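Local atomic coordinates of HcgC (Methanococcus maripaludis S2, PDB entry 5O4J), a protein that probably transfers a methyl group from S-adenosylmethionine to a carbon of a pyridinol precursor during biosynthesis of the [Fe]-hydrogenase cofactor. Residues Asp187-Ile192 with Leu199-Asn204. Residues are numbered along the deposited sequence; the frame is centred on the assembly and turned at random.
Sequences DSCREI and LYTIPN. With 9KH (6-carboxy methyl-4-hydroxy-2-pyridinol), chain K.
C189 and I192, one helical turn apart, receive T201 of the neighbouring strand, whose methyl CG2 lies 3.8 Å from C189 SG and 3.7 Å from I192 CG2. T201 and I192 cross at about a right angle, methyl against methyl. With CG2 of T201 anti to the backbone N, OG1 (chi1 -55°) is turned beside that N, where N193 OD1 hydrogen-bonds it; a small beta-branched residue with one polar arm thus suits this buried place. Were this residue alanine, N193 OD1 would probably lose its hydroxyl mate and a gap open between C189 and I192. The axes of 187-192 and 199-203 approach to 8.1 Å, nearly antiparallel (169°): the chain reverses between helix 177-193 and strand 198-203, packing the helix on the four-stranded antiparallel sheet, where I230 of adjacent strand 230-234 touches C189, I192 and T201. Further along, C189 SG sits over one face of the P203 ring, nearest CB at 3.6 Å, its polarisable sulfur suiting a compact, apolar pyrrolidine; M186 of the second subunit packs on both. Near the strand's other end a classic beta bulge sets L199 and Y200 opposite S233, and L199 brings CD2 to 3.7 Å from N5 of the bound pyridinol.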
ATOM      1  N   ASP A 187      -4.019  -8.845   1.790  1.00 18.25           N
ATOM      2  CA  ASP A 187      -4.164  -8.030   0.592  1.00 19.13           C
ATOM      3  C   ASP A 187      -5.638  -7.892   0.214  1.00 19.25           C
ATOM      4  O   ASP A 187      -6.079  -6.825  -0.219  1.00 19.27           O
ATOM      5  CB  ASP A 187      -3.358  -8.632  -0.565  1.00 21.74           C
ATOM      6  CG  ASP A 187      -1.872  -8.285  -0.496  1.00 25.07           C
ATOM      7  OD1 ASP A 187      -1.502  -7.407   0.303  1.00 26.83           O
ATOM      8  OD2 ASP A 187      -1.075  -8.878  -1.256  1.00 21.74           O
ATOM      9  N   SER A 188      -6.420  -8.954   0.403  1.00 17.36           N
ATOM     10  CA  SER A 188      -7.849  -8.876   0.124  1.00 16.32           C
ATOM     11  C   SER A 188      -8.529  -7.859   1.029  1.00 18.02           C
ATOM     12  O   SER A 188      -9.329  -7.047   0.562  1.00 16.48           O
ATOM     13  CB  SER A 188      -8.494 -10.251   0.281  1.00 17.12           C
ATOM     14  OG  SER A 188      -7.994 -11.169  -0.669  1.00 18.19           O
ATOM     15  N   CYS A 189      -8.210  -7.883   2.326  1.00 17.77           N
ATOM     16  CA  CYS A 189      -8.813  -6.947   3.271  1.00 19.35           C
ATOM     17  C   CYS A 189      -8.555  -5.506   2.875  1.00 20.27           C
ATOM     18  O   CYS A 189      -9.440  -4.653   2.989  1.00 20.79           O
ATOM     19  CB  CYS A 189      -8.265  -7.195   4.672  1.00 22.44           C
ATOM     20  SG  CYS A 189      -8.976  -8.607   5.454  1.00 24.25           S
ATOM     21  N   ARG A 190      -7.340  -5.205   2.434  1.00 22.28           N
ATOM     22  CA  ARG A 190      -7.009  -3.822   2.135  1.00 24.66           C
ATOM     23  C   ARG A 190      -7.813  -3.319   0.946  1.00 22.64           C
ATOM     24  O   ARG A 190      -8.286  -2.176   0.958  1.00 22.67           O
ATOM     25  CB  ARG A 190      -5.499  -3.695   1.921  1.00 33.01           C
ATOM     26  CG  ARG A 190      -4.747  -3.982   3.233  1.00 50.42           C
ATOM     27  CD  ARG A 190      -3.275  -3.614   3.215  1.00 59.72           C
ATOM     28  NE  ARG A 190      -2.436  -4.758   3.576  1.00 63.75           N
ATOM     29  CZ  ARG A 190      -1.759  -5.513   2.711  1.00 66.99           C
ATOM     30  NH1 ARG A 190      -1.796  -5.252   1.409  1.00 72.79           N
ATOM     31  NH2 ARG A 190      -1.033  -6.533   3.151  1.00 61.27           N
ATOM     32  N   GLU A 191      -8.051  -4.183  -0.050  1.00 20.39           N
ATOM     33  CA  GLU A 191      -8.876  -3.790  -1.190  1.00 20.86           C
ATOM     34  C   GLU A 191     -10.358  -3.746  -0.828  1.00 20.55           C
ATOM     35  O   GLU A 191     -11.083  -2.847  -1.272  1.00 21.97           O
ATOM     36  CB  GLU A 191      -8.658  -4.750  -2.363  1.00 24.48           C
ATOM     37  CG  GLU A 191      -9.377  -4.299  -3.616  1.00 27.46           C
ATOM     38  CD  GLU A 191      -9.142  -5.191  -4.829  1.00 32.19           C
ATOM     39  OE1 GLU A 191      -8.244  -6.067  -4.806  1.00 29.26           O
ATOM     40  OE2 GLU A 191      -9.870  -4.989  -5.818  1.00 32.00           O
ATOM     41  N   ILE A 192     -10.832  -4.719  -0.043  1.00 17.41           N
ATOM     42  CA  ILE A 192     -12.233  -4.741   0.372  1.00 16.91           C
ATOM     43  C   ILE A 192     -12.574  -3.490   1.166  1.00 18.53           C
ATOM     44  O   ILE A 192     -13.666  -2.923   1.024  1.00 18.58           O
ATOM     45  CB  ILE A 192     -12.519  -6.024   1.174  1.00 16.92           C
ATOM     46  CG1 ILE A 192     -12.546  -7.226   0.234  1.00 19.65           C
ATOM     47  CG2 ILE A 192     -13.817  -5.919   1.981  1.00 18.67           C
ATOM     48  CD1 ILE A 192     -12.279  -8.549   0.914  1.00 19.31           C
ATOM     49  N   LEU A 199     -17.287   0.073   6.427  1.00 20.08           N
ATOM     50  CA  LEU A 199     -16.790   0.736   7.630  1.00 18.56           C
ATOM     51  C   LEU A 199     -15.447   0.158   8.055  1.00 16.56           C
ATOM     52  O   LEU A 199     -14.491   0.894   8.311  1.00 18.71           O
ATOM     53  CB  LEU A 199     -17.791   0.567   8.766  1.00 22.01           C
ATOM     54  CG  LEU A 199     -19.118   1.318   8.686  1.00 25.88           C
ATOM     55  CD1 LEU A 199     -19.957   0.830   7.525  1.00 30.55           C
ATOM     56  CD2 LEU A 199     -19.899   1.135   9.980  1.00 25.99           C
ATOM     57  N   TYR A 200     -15.376  -1.159   8.189  1.00 17.63           N
ATOM     58  CA  TYR A 200     -14.105  -1.796   8.507  1.00 18.33           C
ATOM     59  C   TYR A 200     -14.168  -3.241   8.048  1.00 19.83           C
ATOM     60  O   TYR A 200     -15.246  -3.774   7.770  1.00 21.49           O
ATOM     61  CB  TYR A 200     -13.766  -1.688  10.002  1.00 20.33           C
ATOM     62  CG  TYR A 200     -14.686  -2.430  10.963  1.00 19.63           C
ATOM     63  CD1 TYR A 200     -14.502  -3.782  11.233  1.00 19.42           C
ATOM     64  CD2 TYR A 200     -15.711  -1.773  11.614  1.00 20.40           C
ATOM     65  CE1 TYR A 200     -15.333  -4.465  12.119  1.00 20.69           C
ATOM     66  CE2 TYR A 200     -16.553  -2.445  12.501  1.00 22.09           C
ATOM     67  CZ  TYR A 200     -16.351  -3.785  12.748  1.00 21.49           C
ATOM     68  OH  TYR A 200     -17.162  -4.454  13.628  1.00 21.46           O
ATOM     69  N   THR A 201     -12.986  -3.854   7.952  1.00 16.89           N
ATOM     70  CA  THR A 201     -12.796  -5.160   7.331  1.00 19.02           C
ATOM     71  C   THR A 201     -11.924  -6.014   8.238  1.00 19.12           C
ATOM     72  O   THR A 201     -10.783  -5.641   8.536  1.00 22.50           O
ATOM     73  CB  THR A 201     -12.153  -5.023   5.946  1.00 19.05           C
ATOM     74  OG1 THR A 201     -12.931  -4.144   5.128  1.00 21.94           O
ATOM     75  CG2 THR A 201     -12.052  -6.384   5.250  1.00 18.84           C
ATOM     76  N   ILE A 202     -12.450  -7.158   8.655  1.00 18.21           N
ATOM     77  CA  ILE A 202     -11.798  -8.027   9.630  1.00 18.91           C
ATOM     78  C   ILE A 202     -11.182  -9.211   8.897  1.00 17.41           C
ATOM     79  O   ILE A 202     -11.930 -10.020   8.325  1.00 20.23           O
ATOM     80  CB  ILE A 202     -12.783  -8.527  10.696  1.00 21.30           C
ATOM     81  CG1 ILE A 202     -13.337  -7.366  11.521  1.00 22.96           C
ATOM     82  CG2 ILE A 202     -12.140  -9.605  11.566  1.00 20.14           C
ATOM     83  CD1 ILE A 202     -12.325  -6.687  12.421  1.00 24.66           C
ATOM     84  N   PRO A 203      -9.864  -9.403   8.959  1.00 17.69           N
ATOM     85  CA  PRO A 203      -9.295 -10.705   8.597  1.00 20.23           C
ATOM     86  C   PRO A 203      -9.444 -11.650   9.777  1.00 19.67           C
ATOM     87  O   PRO A 203      -9.012 -11.338  10.888  1.00 19.62           O
ATOM     88  CB  PRO A 203      -7.829 -10.386   8.314  1.00 17.80           C
ATOM     89  CG  PRO A 203      -7.525  -9.210   9.214  1.00 17.71           C
ATOM     90  CD  PRO A 203      -8.830  -8.479   9.462  1.00 18.38           C
ATOM     91  N   ASN A 204     -10.085 -12.790   9.546  1.00 18.13           N
ATOM     92  CA  ASN A 204     -10.334 -13.737  10.631  1.00 18.26           C
ATOM     93  C   ASN A 204      -9.103 -14.614  10.821  1.00 21.47           C
ATOM     94  O   ASN A 204      -9.109 -15.825  10.591  1.00 21.91           O
ATOM     95  CB  ASN A 204     -11.580 -14.544  10.345  1.00 20.85           C
ATOM     96  CG  ASN A 204     -12.814 -13.714  10.493  1.00 23.15           C
ATOM     97  OD1 ASN A 204     -12.981 -13.037  11.506  1.00 24.83           O
ATOM     98  ND2 ASN A 204     -13.665 -13.709   9.470  1.00 22.89           N
TER
HETATM   99  C2  9KH K 302     -21.108   3.545  14.267  1.00 49.81           C
HETATM  100  C3  9KH K 302     -19.811   3.131  14.016  1.00 51.38           C
HETATM  101  C4  9KH K 302     -19.567   1.813  13.677  1.00 46.61           C
HETATM  102  C6  9KH K 302     -21.855   1.311  13.825  1.00 46.30           C
HETATM  103  O1  9KH K 302     -21.351   4.839  14.603  1.00 42.25           O
HETATM  104  N5  9KH K 302     -20.578   0.933  13.582  1.00 44.63           N
HETATM  105  C7  9KH K 302     -22.145   2.626  14.175  1.00 50.60           C
HETATM  106  O8  9KH K 302     -22.846   0.389  13.720  1.00 39.95           O
HETATM  107  C9  9KH K 302     -18.673   4.114  14.110  1.00 48.11           C
HETATM  108  C10 9KH K 302     -18.160   1.356  13.392  1.00 41.36           C
HETATM  109  C12 9KH K 302     -17.368   1.154  14.663  1.00 31.42           C
HETATM  110  O13 9KH K 302     -16.146   1.360  14.586  1.00 22.52           O
HETATM  111  O14 9KH K 302     -17.940   0.775  15.711  1.00 28.61           O